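BauA (Acinetobacter baumannii, PDB 6HCP) is an outer-membrane TonB-dependent receptor that probably takes up iron bound to the siderophore preacinetobactin. Local coordinates at residues V260-G265 and Y637-N642. Numbering follows the deposited sequence.
Sequences VSTAVG and YINAEN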
loop_
_atom_site.group_PDB
_atom_site.type_symbol
_atom_site.label_atom_id
_atom_site.label_comp_id
_atom_site.label_asym_id
_atom_site.label_seq_id
_atom_site.Cartn_x
_atom_site.Cartn_y
_atom_site.Cartn_z
ATOM N N VAL A 260 -20.899 8.840 21.890
ATOM C CA VAL A 260 -20.565 7.755 22.762
ATOM C C VAL A 260 -20.990 8.142 24.186
ATOM O O VAL A 260 -21.107 9.329 24.514
ATOM C CB VAL A 260 -19.069 7.400 22.690
ATOM C CG1 VAL A 260 -18.734 6.707 21.383
ATOM C CG2 VAL A 260 -18.161 8.615 22.876
ATOM N N SER A 261 -21.122 7.131 25.040
ATOM C CA SER A 261 -21.385 7.321 26.480
ATOM C C SER A 261 -20.266 6.677 27.283
ATOM O O SER A 261 -19.611 5.734 26.819
ATOM C CB SER A 261 -22.724 6.739 26.849
ATOM O OG SER A 261 -22.732 5.330 26.645
ATOM N N THR A 262 -20.180 7.052 28.563
ATOM C CA THR A 262 -19.256 6.406 29.472
ATOM C C THR A 262 -19.727 4.975 29.764
ATOM O O THR A 262 -18.907 4.100 29.953
ATOM C CB THR A 262 -19.096 7.212 30.765
ATOM O OG1 THR A 262 -20.394 7.365 31.337
ATOM C CG2 THR A 262 -18.495 8.579 30.531
ATOM N N ALA A 263 -21.044 4.751 29.773
ATOM C CA ALA A 263 -21.612 3.416 30.056
ATOM C C ALA A 263 -21.137 2.411 29.007
ATOM O O ALA A 263 -20.729 1.317 29.334
ATOM C CB ALA A 263 -23.123 3.476 30.111
ATOM N N VAL A 264 -21.093 2.834 27.741
ATOM C CA VAL A 264 -20.788 1.910 26.664
ATOM C C VAL A 264 -19.297 1.977 26.317
ATOM O O VAL A 264 -18.684 0.960 26.049
ATOM C CB VAL A 264 -21.670 2.194 25.444
ATOM C CG1 VAL A 264 -21.222 1.401 24.220
ATOM C CG2 VAL A 264 -23.136 1.947 25.786
ATOM N N GLY A 265 -18.748 3.189 26.241
ATOM C CA GLY A 265 -17.350 3.385 25.924
ATOM C C GLY A 265 -17.123 3.545 24.421
ATOM O O GLY A 265 -18.067 3.473 23.628
ATOM N N TYR A 637 -9.114 14.277 24.984
ATOM C CA TYR A 637 -10.286 13.949 25.735
ATOM C C TYR A 637 -11.527 14.175 24.892
ATOM O O TYR A 637 -11.645 15.163 24.133
ATOM C CB TYR A 637 -10.339 14.739 27.047
ATOM C CG TYR A 637 -9.346 14.238 28.051
ATOM C CD1 TYR A 637 -9.552 13.027 28.694
ATOM C CD2 TYR A 637 -8.116 14.855 28.210
ATOM C CE1 TYR A 637 -8.606 12.504 29.555
ATOM C CE2 TYR A 637 -7.154 14.334 29.059
ATOM C CZ TYR A 637 -7.428 13.185 29.776
ATOM O OH TYR A 637 -6.475 12.630 30.579
ATOM N N ILE A 638 -12.519 13.316 25.126
ATOM C CA ILE A 638 -13.763 13.345 24.375
ATOM C C ILE A 638 -14.869 14.021 25.200
ATOM O O ILE A 638 -15.821 14.572 24.633
ATOM C CB ILE A 638 -14.120 11.916 23.909
ATOM C CG1 ILE A 638 -13.058 11.419 22.920
ATOM C CG2 ILE A 638 -15.521 11.835 23.310
ATOM C CD1 ILE A 638 -12.795 12.362 21.749
ATOM N N ASN A 639 -14.732 14.005 26.530
ATOM C CA ASN A 639 -15.705 14.715 27.397
ATOM C C ASN A 639 -14.967 15.524 28.461
ATOM O O ASN A 639 -13.801 15.315 28.724
ATOM C CB ASN A 639 -16.724 13.776 28.046
ATOM C CG ASN A 639 -16.122 12.707 28.944
ATOM O OD1 ASN A 639 -14.953 12.759 29.324
ATOM N ND2 ASN A 639 -16.922 11.702 29.263
ATOM N N ALA A 640 -15.662 16.537 28.978
ATOM C CA ALA A 640 -15.084 17.510 29.903
ATOM C C ALA A 640 -14.842 16.857 31.269
ATOM O O ALA A 640 -14.035 17.346 32.059
ATOM C CB ALA A 640 -15.992 18.711 30.013
ATOM N N GLU A 641 -15.559 15.762 31.537
ATOM C CA GLU A 641 -15.331 14.926 32.736
ATOM C C GLU A 641 -13.990 14.191 32.638
ATOM O O GLU A 641 -13.475 13.699 33.645
ATOM C CB GLU A 641 -16.467 13.913 32.916
ATOM C CG GLU A 641 -17.816 14.550 33.221
ATOM C CD GLU A 641 -18.489 15.283 32.072
ATOM O OE1 GLU A 641 -18.275 14.878 30.890
ATOM O OE2 GLU A 641 -19.114 16.347 32.344
ATOM N N ASN A 642 -13.431 14.117 31.421
ATOM C CA ASN A 642 -12.154 13.475 31.140
ATOM C C ASN A 642 -12.205 11.978 31.497
ATOM O O ASN A 642 -11.181 11.388 31.835
ATOM C CB ASN A 642 -10.977 14.145 31.848
ATOM C CG ASN A 642 -10.574 15.520 31.342
ATOM O OD1 ASN A 642 -9.602 16.068 31.835
ATOM N ND2 ASN A 642 -11.285 16.093 30.377
#
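V260 and T262 face I638 and N639 where two turning loops come side by side, with the CA atoms of V260 and I638 9.0 Å apart, so side chains alone bridge the gap. In segment 260-265, V260 and S261 are extended, and T262 to V264 take helical backbone angles without forming a regular helix. The bend is closed by the backbone bond from N of G265 to O of S261 (2.7 Å) and by an ST motif, in which OG of S261 accepts from N of V264. Glycine suits position 265, where phi 91° and psi 179° would press a CB against O of V264. Segment 637-642 comes off strand 622-637 and folds into a type I beta turn from N639 to N642; O of N639 takes both N and ND2 of N642, the latter at 3.1 Å and in the carbonyl plane.

Across the gap, the branched V260 and I638 each offer methyl CG2, 4.2 Å apart, their side chains crossing at about a right angle. That of I638 is directed to V260 by lying anti to its own backbone N, and L690 touches both side chains. Two residues further along the first segment, methyl CG2 of T262 meets ND2 of N639 at 3.7 Å. T262 has chi1 57°, which swings this methyl rather than the hydroxyl to the amide. OD1 of N639 is bonded to the backbone N of T643 and of L644, which anchors the amide.

Both are inter-strand loops of the TonB-dependent receptor beta-barrel, meeting at one end, probably the extracellular one. Internal bonds and neighbours such as N689 (to V260) and Q684 (to I638) hold them; methyl-methyl and methyl-amide touches add 92 Å² of burial without directional bonds.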